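Local coordinates for protein beta-agarase D (Zobellia galactanivorans, PDB 4ASM) that cleaves the beta-1,4 linkages of agarose at random with retention of anomeric configuration, as a secreted endo-beta-agarase whose GH16 catalytic domain is described here, at residues 187-192 against 307-312; 159-164 against 313-318; 74-79 against 325-330. All coordinates share one frame; numbering follows the deposited sequence.

Interaction 1 (187-192 against 307-312); sequences HHVFIR and NYLNNG
Y308 lies against the end of strand 183-191, its side chain at about a right angle to those of V189 and I191. Each ring carbon next to CG meets one of them: CD2 of Y308 touches CG2 of V189 at 4.0 Å, while CD1 of Y308 meets CD1 of I191 at 3.9 Å. The carbonyl O of V189 sits in the ring plane, at the edge, 3.6 Å from Y308 CD2. I191 CG1, anti to its carbonyl carbon (chi1 -50°), packs on Y308 CB at 3.6 Å. L309 crosses V189 at about a right angle, its CD1 3.7 Å from V189 CG1. One water donates to both F190 O (2.7 Å) and Y308 O (2.9 Å). An alanine in place of Y308 would probably open a gap beside V189 CG2 and leave I191 CD1 without its aromatic partner. D304 accepts the backbone N-H groups of Y308 and L309, in the loop before strand 320-326. Strand 183-191 runs between strands 159-166 and 197-199 and leads into R192, which probably binds substrate; Y308 reaches K197 and Y199 on the latter, while F190 points away from the loop and packs on E160, probably the nucleophile, on the former.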
loop_
_atom_site.group_PDB
_atom_site.type_symbol
_atom_site.label_atom_id
_atom_site.label_comp_id
_atom_site.label_asym_id
_atom_site.label_seq_id
_atom_site.Cartn_x
_atom_site.Cartn_y
_atom_site.Cartn_z
ATOM N N HIS A 187 -5.612 -0.066 -4.261
ATOM C CA HIS A 187 -6.176 -1.284 -3.686
ATOM C C HIS A 187 -6.018 -2.321 -4.773
ATOM O O HIS A 187 -5.637 -1.993 -5.882
ATOM C CB HIS A 187 -7.655 -1.095 -3.291
ATOM C CG HIS A 187 -8.601 -1.103 -4.454
ATOM N ND1 HIS A 187 -8.992 0.049 -5.106
ATOM C CD2 HIS A 187 -9.238 -2.126 -5.080
ATOM C CE1 HIS A 187 -9.838 -0.264 -6.074
ATOM N NE2 HIS A 187 -10.014 -1.577 -6.076
ATOM N N HIS A 188 -6.275 -3.589 -4.457
ATOM C CA HIS A 188 -6.303 -4.589 -5.516
ATOM C C HIS A 188 -7.463 -5.526 -5.266
ATOM O O HIS A 188 -7.820 -5.800 -4.125
ATOM C CB HIS A 188 -5.040 -5.454 -5.505
ATOM C CG HIS A 188 -3.812 -4.822 -6.093
ATOM N ND1 HIS A 188 -3.094 -3.819 -5.470
ATOM C CD2 HIS A 188 -3.119 -5.141 -7.209
ATOM C CE1 HIS A 188 -2.035 -3.520 -6.208
ATOM N NE2 HIS A 188 -2.025 -4.311 -7.266
ATOM N N VAL A 189 -8.005 -6.055 -6.362
ATOM C CA VAL A 189 -8.852 -7.243 -6.305
ATOM C C VAL A 189 -8.262 -8.293 -7.248
ATOM O O VAL A 189 -7.751 -7.957 -8.320
ATOM C CB VAL A 189 -10.376 -6.955 -6.592
ATOM C CG1 VAL A 189 -10.953 -6.034 -5.517
ATOM C CG2 VAL A 189 -10.626 -6.400 -8.016
ATOM N N PHE A 190 -8.355 -9.563 -6.844
ATOM C CA PHE A 190 -7.736 -10.665 -7.613
ATOM C C PHE A 190 -8.701 -11.792 -7.876
ATOM O O PHE A 190 -9.522 -12.113 -7.035
ATOM C CB PHE A 190 -6.569 -11.301 -6.839
ATOM C CG PHE A 190 -5.438 -10.354 -6.519
ATOM C CD1 PHE A 190 -4.377 -10.191 -7.401
ATOM C CD2 PHE A 190 -5.423 -9.667 -5.300
ATOM C CE1 PHE A 190 -3.316 -9.304 -7.079
ATOM C CE2 PHE A 190 -4.377 -8.814 -4.979
ATOM C CZ PHE A 190 -3.333 -8.639 -5.870
ATOM N N ILE A 191 -8.539 -12.419 -9.036
ATOM C CA ILE A 191 -8.901 -13.828 -9.168
ATOM C C ILE A 191 -7.615 -14.609 -8.934
ATOM O O ILE A 191 -6.583 -14.309 -9.522
ATOM C CB ILE A 191 -9.445 -14.188 -10.565
ATOM C CG1 ILE A 191 -10.541 -13.221 -10.983
ATOM C CG2 ILE A 191 -10.007 -15.625 -10.544
ATOM C CD1 ILE A 191 -11.268 -13.614 -12.294
ATOM N N ARG A 192 -7.686 -15.599 -8.047
ATOM C CA ARG A 192 -6.536 -16.437 -7.739
ATOM C C ARG A 192 -6.310 -17.442 -8.864
ATOM O O ARG A 192 -7.236 -17.706 -9.634
ATOM C CB ARG A 192 -6.750 -17.209 -6.426
ATOM C CG ARG A 192 -7.102 -16.408 -5.173
ATOM C CD ARG A 192 -6.150 -15.263 -4.954
ATOM N NE ARG A 192 -4.764 -15.707 -5.039
ATOM C CZ ARG A 192 -3.727 -14.901 -5.236
ATOM N NH1 ARG A 192 -3.895 -13.581 -5.362
ATOM N NH2 ARG A 192 -2.513 -15.429 -5.314
ATOM N N ASN A 307 -15.463 -7.647 -12.215
ATOM C CA ASN A 307 -16.201 -8.660 -11.457
ATOM C C ASN A 307 -15.327 -9.818 -11.012
ATOM O O ASN A 307 -15.779 -10.977 -10.948
ATOM C CB ASN A 307 -17.398 -9.174 -12.272
ATOM C CG ASN A 307 -18.416 -9.879 -11.415
ATOM O OD1 ASN A 307 -18.634 -9.515 -10.263
ATOM N ND2 ASN A 307 -19.048 -10.917 -11.971
ATOM N N TYR A 308 -14.075 -9.510 -10.677
ATOM C CA TYR A 308 -13.128 -10.549 -10.245
ATOM C C TYR A 308 -13.601 -11.248 -8.966
ATOM O O TYR A 308 -13.325 -12.445 -8.761
ATOM C CB TYR A 308 -11.743 -9.938 -9.999
ATOM C CG TYR A 308 -10.991 -9.519 -11.241
ATOM C CD1 TYR A 308 -11.489 -9.777 -12.526
ATOM C CD2 TYR A 308 -9.776 -8.829 -11.131
ATOM C CE1 TYR A 308 -10.780 -9.359 -13.667
ATOM C CE2 TYR A 308 -9.080 -8.420 -12.226
ATOM C CZ TYR A 308 -9.571 -8.678 -13.511
ATOM O OH TYR A 308 -8.826 -8.236 -14.572
ATOM N N LEU A 309 -14.286 -10.514 -8.093
ATOM C CA LEU A 309 -14.722 -11.045 -6.791
ATOM C C LEU A 309 -16.044 -11.801 -6.881
ATOM O O LEU A 309 -16.431 -12.522 -5.933
ATOM C CB LEU A 309 -14.826 -9.934 -5.734
ATOM C CG LEU A 309 -13.551 -9.113 -5.495
ATOM C CD1 LEU A 309 -13.796 -8.097 -4.400
ATOM C CD2 LEU A 309 -12.348 -10.031 -5.152
ATOM N N ASN A 310 -16.745 -11.601 -7.999
ATOM C CA ASN A 310 -18.098 -12.139 -8.186
ATOM C C ASN A 310 -18.971 -11.993 -6.933
ATOM O O ASN A 310 -19.642 -12.949 -6.509
ATOM C CB ASN A 310 -18.039 -13.607 -8.637
ATOM C CG ASN A 310 -19.352 -14.070 -9.236
ATOM O OD1 ASN A 310 -20.097 -13.278 -9.809
ATOM N ND2 ASN A 310 -19.641 -15.360 -9.102
ATOM N N ASN A 311 -18.973 -10.802 -6.332
ATOM C CA ASN A 311 -19.601 -10.619 -5.031
ATOM C C ASN A 311 -20.391 -9.323 -4.896
ATOM O O ASN A 311 -20.682 -8.884 -3.781
ATOM C CB ASN A 311 -18.538 -10.723 -3.906
ATOM C CG ASN A 311 -17.714 -9.450 -3.740
ATOM O OD1 ASN A 311 -17.731 -8.571 -4.607
ATOM N ND2 ASN A 311 -16.969 -9.358 -2.646
ATOM N N GLY A 312 -20.735 -8.712 -6.024
ATOM C CA GLY A 312 -21.380 -7.402 -5.974
ATOM C C GLY A 312 -20.380 -6.255 -6.018
ATOM O O GLY A 312 -20.753 -5.115 -5.729
HETATM O O HOH W 1 -11.735 -13.642 -6.714
#

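Interaction 2 (159-164 against 313-318); sequences QEIDIM and RKFSKE. With IMD (imidazole), chain C.
F315 receives I161 on one face of its ring: CG1 of I161 stands 3.6 Å above the plane, offset toward the rim, in a CH-pi contact. F315 CE1 also lies 3.7 Å from E160 O, and H187 packs against the ring edge-to-face. Q159 and I161 point toward the loop, whereas E160, between them, points away. This alternation belongs to the probable catalytic strand of the GH16 jelly-roll sandwich, where a classic beta bulge at I163 and M164, both facing I150, follows E160 and D162. E160, probably the nucleophile, has CG anti to its backbone N (chi1 167°) and an extended chain; its OE2 accepts a nearly straight hydrogen bond (170°) from N1 of an imidazole, probably from the crystallisation liquor, at 2.6 Å. Next along the loop, S316 holds OG between its backbone N and carbonyl carbon, 3.8 Å from CD of Q159, and there OG takes a weak hydrogen bond from N311 ND2. The side chain of K317 crosses that of Q159 at about a right angle, K317 CD lying 3.8 Å from Q159 CD. The extended lysine chain carries NZ to a salt bridge with D156 and a hydrogen bond to T158 OG1.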
loop_
_atom_site.group_PDB
_atom_site.type_symbol
_atom_site.label_atom_id
_atom_site.label_comp_id
_atom_site.label_asym_id
_atom_site.label_seq_id
_atom_site.Cartn_x
_atom_site.Cartn_y
_atom_site.Cartn_z
ATOM N N GLN A 159 -8.573 -9.916 -1.835
ATOM C CA GLN A 159 -9.006 -8.539 -1.614
ATOM C C GLN A 159 -7.925 -7.785 -0.881
ATOM O O GLN A 159 -7.396 -8.274 0.116
ATOM C CB GLN A 159 -10.308 -8.495 -0.820
ATOM C CG GLN A 159 -11.490 -9.232 -1.498
ATOM C CD GLN A 159 -12.813 -9.153 -0.736
ATOM O OE1 GLN A 159 -13.752 -9.938 -1.011
ATOM N NE2 GLN A 159 -12.915 -8.244 0.194
ATOM N N GLU A 160 -7.627 -6.572 -1.358
ATOM C CA GLU A 160 -6.505 -5.777 -0.829
ATOM C C GLU A 160 -6.851 -4.304 -0.833
ATOM O O GLU A 160 -7.471 -3.819 -1.771
ATOM C CB GLU A 160 -5.261 -6.026 -1.683
ATOM C CG GLU A 160 -4.111 -5.062 -1.454
ATOM C CD GLU A 160 -2.924 -5.368 -2.337
ATOM O OE1 GLU A 160 -2.823 -6.494 -2.878
ATOM O OE2 GLU A 160 -2.061 -4.457 -2.460
ATOM N N ILE A 161 -6.465 -3.615 0.232
ATOM C CA ILE A 161 -6.612 -2.152 0.292
ATOM C C ILE A 161 -5.268 -1.622 0.708
ATOM O O ILE A 161 -4.751 -2.030 1.728
ATOM C CB ILE A 161 -7.682 -1.731 1.320
ATOM C CG1 ILE A 161 -9.072 -2.160 0.831
ATOM C CG2 ILE A 161 -7.619 -0.214 1.605
ATOM C CD1 ILE A 161 -10.136 -2.268 1.942
ATOM N N ASP A 162 -4.681 -0.741 -0.098
ATOM C CA ASP A 162 -3.377 -0.201 0.251
ATOM C C ASP A 162 -3.546 1.092 1.027
ATOM O O ASP A 162 -4.519 1.831 0.823
ATOM C CB ASP A 162 -2.521 0.021 -0.993
ATOM C CG ASP A 162 -2.261 -1.248 -1.738
ATOM O OD1 ASP A 162 -2.382 -2.337 -1.133
ATOM O OD2 ASP A 162 -1.966 -1.167 -2.932
ATOM N N ILE A 163 -2.605 1.332 1.935
ATOM C CA ILE A 163 -2.486 2.624 2.596
ATOM C C ILE A 163 -1.443 3.432 1.823
ATOM O O ILE A 163 -1.731 4.539 1.355
ATOM C CB ILE A 163 -2.135 2.470 4.077
ATOM C CG1 ILE A 163 -3.367 1.938 4.828
ATOM C CG2 ILE A 163 -1.772 3.821 4.658
ATOM C CD1 ILE A 163 -3.163 0.703 5.606
ATOM N N MET A 164 -0.248 2.874 1.674
ATOM C CA MET A 164 0.795 3.543 0.905
ATOM C C MET A 164 1.511 2.552 -0.011
ATOM O O MET A 164 1.894 1.460 0.420
ATOM C CB MET A 164 1.812 4.170 1.848
ATOM C CG MET A 164 3.008 4.814 1.111
ATOM S SD MET A 164 4.211 5.592 2.216
ATOM C CE MET A 164 4.842 4.157 3.094
ATOM N N ARG A 313 -19.129 -6.572 -6.381
ATOM C CA ARG A 313 -18.053 -5.588 -6.663
ATOM C C ARG A 313 -17.754 -4.761 -5.423
ATOM O O ARG A 313 -17.786 -3.525 -5.429
ATOM C CB ARG A 313 -18.419 -4.714 -7.863
ATOM C CG ARG A 313 -18.699 -5.545 -9.088
ATOM C CD ARG A 313 -19.364 -4.690 -10.149
ATOM N NE ARG A 313 -19.938 -5.492 -11.226
ATOM C CZ ARG A 313 -19.286 -5.914 -12.306
ATOM N NH1 ARG A 313 -18.001 -5.647 -12.502
ATOM N NH2 ARG A 313 -19.944 -6.622 -13.225
ATOM N N LYS A 314 -17.451 -5.470 -4.349
ATOM C CA LYS A 314 -17.300 -4.830 -3.062
ATOM C C LYS A 314 -16.281 -5.589 -2.223
ATOM O O LYS A 314 -15.995 -6.770 -2.474
ATOM C CB LYS A 314 -18.657 -4.739 -2.349
ATOM C CG LYS A 314 -19.307 -6.082 -1.997
ATOM C CD LYS A 314 -20.648 -5.859 -1.288
ATOM C CE LYS A 314 -21.799 -5.802 -2.270
ATOM N NZ LYS A 314 -23.005 -5.139 -1.698
ATOM N N PHE A 315 -15.731 -4.895 -1.239
ATOM C CA PHE A 315 -14.907 -5.539 -0.239
ATOM C C PHE A 315 -15.832 -6.276 0.730
ATOM O O PHE A 315 -16.947 -5.827 1.033
ATOM C CB PHE A 315 -14.066 -4.494 0.488
ATOM C CG PHE A 315 -13.127 -3.735 -0.414
ATOM C CD1 PHE A 315 -12.025 -4.374 -0.995
ATOM C CD2 PHE A 315 -13.337 -2.383 -0.680
ATOM C CE1 PHE A 315 -11.152 -3.679 -1.827
ATOM C CE2 PHE A 315 -12.463 -1.664 -1.523
ATOM C CZ PHE A 315 -11.358 -2.338 -2.103
ATOM N N SER A 316 -15.384 -7.420 1.206
ATOM C CA SER A 316 -16.238 -8.216 2.069
ATOM C C SER A 316 -15.454 -9.027 3.084
ATOM O O SER A 316 -16.056 -9.734 3.891
ATOM C CB SER A 316 -17.106 -9.151 1.218
ATOM O OG SER A 316 -16.325 -10.045 0.451
ATOM N N LYS A 317 -14.122 -8.946 3.039
ATOM C CA LYS A 317 -13.291 -9.827 3.866
ATOM C C LYS A 317 -12.368 -9.058 4.799
ATOM O O LYS A 317 -11.774 -8.036 4.404
ATOM C CB LYS A 317 -12.469 -10.760 2.980
ATOM C CG LYS A 317 -13.354 -11.774 2.227
ATOM C CD LYS A 317 -12.611 -12.491 1.103
ATOM C CE LYS A 317 -13.507 -13.552 0.459
ATOM N NZ LYS A 317 -12.845 -14.202 -0.705
ATOM N N GLU A 318 -12.241 -9.540 6.035
ATOM C CA GLU A 318 -11.212 -9.028 6.942
ATOM C C GLU A 318 -9.821 -9.187 6.310
ATOM O O GLU A 318 -9.566 -10.095 5.495
ATOM C CB GLU A 318 -11.249 -9.686 8.332
ATOM C CG GLU A 318 -10.863 -11.151 8.325
ATOM C CD GLU A 318 -10.805 -11.780 9.705
ATOM O OE1 GLU A 318 -11.000 -11.065 10.708
ATOM O OE2 GLU A 318 -10.536 -13.005 9.747
HETATM N N1 IMD C . 0.530 -4.217 -2.615
HETATM C C2 IMD C . 1.444 -5.150 -2.299
HETATM N N3 IMD C . 2.668 -4.590 -2.372
HETATM C C4 IMD C . 2.536 -3.290 -2.727
HETATM C C5 IMD C . 1.175 -3.060 -2.878
#

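Interaction 3 (74-79 against 325-330); sequences PGPTKW and VEDQSW. With IMD (imidazole), chain C.
What is probably one wall of the substrate cleft forms where the type II' turn P74-T77 packs against E326, which probably binds substrate, and the chain that follows it. CG of P74 lies 3.5 Å from OE1 of E326, the two side chains crossing at about a right angle. W79 flanks the other carboxylate oxygen: its CZ2 is 3.5 Å from E326 OE2, which sits at the edge of the indole in the ring plane, although the ring and carboxylate planes are 50° apart. N324 ND2 holds E326 OE2 by a hydrogen bond, and N3 of a bound imidazole adds a second to OE2 in the crystal, at 2.8 Å. V325 O lies in the plane of the W79 indole and accepts its N-H (NE1 to O 3.1 Å, 153°). Strands 77-79 and 320-326 both pair with strand 112-125 of the GH16 jelly-roll sandwich, the first parallel to it and the second antiparallel. At the start of the first and just past the end of the second, T77 OG1, anti to its carbonyl carbon (chi1 -55°), accepts the backbone N-H of D327, with N to OG1 at 2.8 Å. G75 has positive phi, and a side chain there would collide with D327 O and with the backbone around Q328 and S329. P76 CG packs 3.6 Å from D327 OD2, an oxygen hydrogen-bonded to T118 OG1, while D327 OD1 is bonded to S337. Q328 then takes the N-cap position of helix 329-333.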
loop_
_atom_site.group_PDB
_atom_site.type_symbol
_atom_site.label_atom_id
_atom_site.label_comp_id
_atom_site.label_asym_id
_atom_site.label_seq_id
_atom_site.Cartn_x
_atom_site.Cartn_y
_atom_site.Cartn_z
ATOM N N PRO A 74 7.435 -10.153 -5.017
ATOM C CA PRO A 74 7.309 -9.876 -6.443
ATOM C C PRO A 74 8.669 -9.618 -7.065
ATOM O O PRO A 74 9.648 -9.333 -6.352
ATOM C CB PRO A 74 6.457 -8.601 -6.453
ATOM C CG PRO A 74 6.879 -7.887 -5.220
ATOM C CD PRO A 74 7.095 -8.970 -4.192
ATOM N N GLY A 75 8.741 -9.665 -8.391
ATOM C CA GLY A 75 9.986 -9.313 -9.060
ATOM C C GLY A 75 11.165 -10.106 -8.528
ATOM O O GLY A 75 11.034 -11.294 -8.222
ATOM N N PRO A 76 12.330 -9.448 -8.415
ATOM C CA PRO A 76 13.489 -10.100 -7.839
ATOM C C PRO A 76 13.573 -9.877 -6.313
ATOM O O PRO A 76 14.659 -9.978 -5.735
ATOM C CB PRO A 76 14.633 -9.415 -8.585
ATOM C CG PRO A 76 14.156 -7.986 -8.658
ATOM C CD PRO A 76 12.663 -8.094 -8.916
ATOM N N THR A 77 12.437 -9.590 -5.661
ATOM C CA THR A 77 12.405 -9.483 -4.194
ATOM C C THR A 77 12.523 -10.855 -3.538
ATOM O O THR A 77 11.904 -11.818 -3.980
ATOM C CB THR A 77 11.085 -8.888 -3.725
ATOM O OG1 THR A 77 10.873 -7.639 -4.392
ATOM C CG2 THR A 77 11.055 -8.656 -2.189
ATOM N N LYS A 78 13.338 -10.926 -2.480
ATOM C CA LYS A 78 13.291 -12.079 -1.565
ATOM C C LYS A 78 13.095 -11.559 -0.153
ATOM O O LYS A 78 14.015 -10.997 0.452
ATOM C CB LYS A 78 14.537 -12.949 -1.651
ATOM C CG LYS A 78 14.363 -14.251 -0.813
ATOM C CD LYS A 78 15.675 -14.830 -0.329
ATOM C CE LYS A 78 16.266 -14.018 0.830
ATOM N NZ LYS A 78 17.426 -14.735 1.474
ATOM N N TRP A 79 11.897 -11.747 0.389
ATOM C CA TRP A 79 11.654 -11.326 1.753
ATOM C C TRP A 79 12.468 -12.166 2.734
ATOM O O TRP A 79 12.618 -13.386 2.559
ATOM C CB TRP A 79 10.172 -11.363 2.085
ATOM C CG TRP A 79 9.387 -10.305 1.399
ATOM C CD1 TRP A 79 9.746 -8.998 1.209
ATOM C CD2 TRP A 79 8.100 -10.461 0.830
ATOM N NE1 TRP A 79 8.745 -8.325 0.537
ATOM C CE2 TRP A 79 7.719 -9.202 0.293
ATOM C CE3 TRP A 79 7.214 -11.544 0.727
ATOM C CZ2 TRP A 79 6.497 -9.009 -0.348
ATOM C CZ3 TRP A 79 6.002 -11.347 0.106
ATOM C CH2 TRP A 79 5.648 -10.089 -0.420
ATOM N N VAL A 325 8.926 -3.800 2.181
ATOM C CA VAL A 325 9.615 -3.160 1.082
ATOM C C VAL A 325 9.589 -4.165 -0.081
ATOM O O VAL A 325 9.697 -5.369 0.141
ATOM C CB VAL A 325 11.058 -2.800 1.505
ATOM C CG1 VAL A 325 11.985 -2.549 0.292
ATOM C CG2 VAL A 325 11.009 -1.601 2.479
ATOM N N GLU A 326 9.448 -3.666 -1.314
ATOM C CA GLU A 326 9.404 -4.526 -2.505
ATOM C C GLU A 326 10.202 -3.963 -3.654
ATOM O O GLU A 326 10.175 -2.758 -3.904
ATOM C CB GLU A 326 7.963 -4.731 -2.994
ATOM C CG GLU A 326 7.118 -5.529 -2.022
ATOM C CD GLU A 326 5.665 -5.639 -2.461
ATOM O OE1 GLU A 326 5.329 -5.222 -3.600
ATOM O OE2 GLU A 326 4.857 -6.168 -1.663
ATOM N N ASP A 327 10.875 -4.864 -4.365
ATOM C CA ASP A 327 11.443 -4.615 -5.682
ATOM C C ASP A 327 10.479 -5.254 -6.686
ATOM O O ASP A 327 10.537 -6.455 -6.951
ATOM C CB ASP A 327 12.835 -5.264 -5.749
ATOM C CG ASP A 327 13.668 -4.772 -6.918
ATOM O OD1 ASP A 327 13.091 -4.209 -7.866
ATOM O OD2 ASP A 327 14.902 -4.974 -6.898
ATOM N N GLN A 328 9.561 -4.457 -7.218
ATOM C CA GLN A 328 8.487 -5.005 -8.074
ATOM C C GLN A 328 8.965 -5.296 -9.488
ATOM O O GLN A 328 9.909 -4.668 -9.983
ATOM C CB GLN A 328 7.266 -4.082 -8.050
ATOM C CG GLN A 328 6.732 -3.938 -6.618
ATOM C CD GLN A 328 5.555 -2.993 -6.474
ATOM O OE1 GLN A 328 4.895 -2.941 -5.416
ATOM N NE2 GLN A 328 5.304 -2.222 -7.496
ATOM N N SER A 329 8.305 -6.240 -10.161
ATOM C CA SER A 329 8.740 -6.664 -11.479
ATOM C C SER A 329 8.881 -5.528 -12.472
ATOM O O SER A 329 9.878 -5.463 -13.183
ATOM C CB SER A 329 7.788 -7.719 -12.049
ATOM O OG SER A 329 7.707 -8.836 -11.192
ATOM N N TRP A 330 7.885 -4.641 -12.531
ATOM C CA TRP A 330 7.914 -3.553 -13.531
ATOM C C TRP A 330 9.097 -2.598 -13.306
ATOM O O TRP A 330 9.768 -2.167 -14.265
ATOM C CB TRP A 330 6.558 -2.804 -13.580
ATOM C CG TRP A 330 6.268 -1.952 -12.355
ATOM C CD1 TRP A 330 6.043 -2.383 -11.087
ATOM C CD2 TRP A 330 6.214 -0.523 -12.308
ATOM N NE1 TRP A 330 5.822 -1.312 -10.246
ATOM C CE2 TRP A 330 5.929 -0.155 -10.973
ATOM C CE3 TRP A 330 6.379 0.487 -13.277
ATOM C CZ2 TRP A 330 5.807 1.179 -10.574
ATOM C CZ3 TRP A 330 6.252 1.808 -12.881
ATOM C CH2 TRP A 330 5.980 2.144 -11.536
HETATM N N1 IMD C . 0.530 -4.217 -2.615
HETATM C C2 IMD C . 1.444 -5.150 -2.299
HETATM N N3 IMD C . 2.668 -4.590 -2.372
HETATM C C4 IMD C . 2.536 -3.290 -2.727
HETATM C C5 IMD C . 1.175 -3.060 -2.878
#

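In the fold
Interactions 1 and 2, their centres 10 Å apart, join at both sides: strands 183-191 and 159-166 pair, with H188 O 2.9 Å from E160 N in a probable hydrogen bond, while 307-312 runs straight into 313-318. That continuous loop therefore backs the strand bearing the probable nucleophile. Interaction 3 stands apart, its centre about 21 Å from that of interaction 2 and 23 Å from that of interaction 1. The cleft links it to interaction 2: the side chains of E160 and E326 come within about 7 Å, and a single imidazole is hydrogen-bonded to both. The side chain of E165, the likely proton donor, is about 6 Å from that of E160 and about 3 Å from that of Q328.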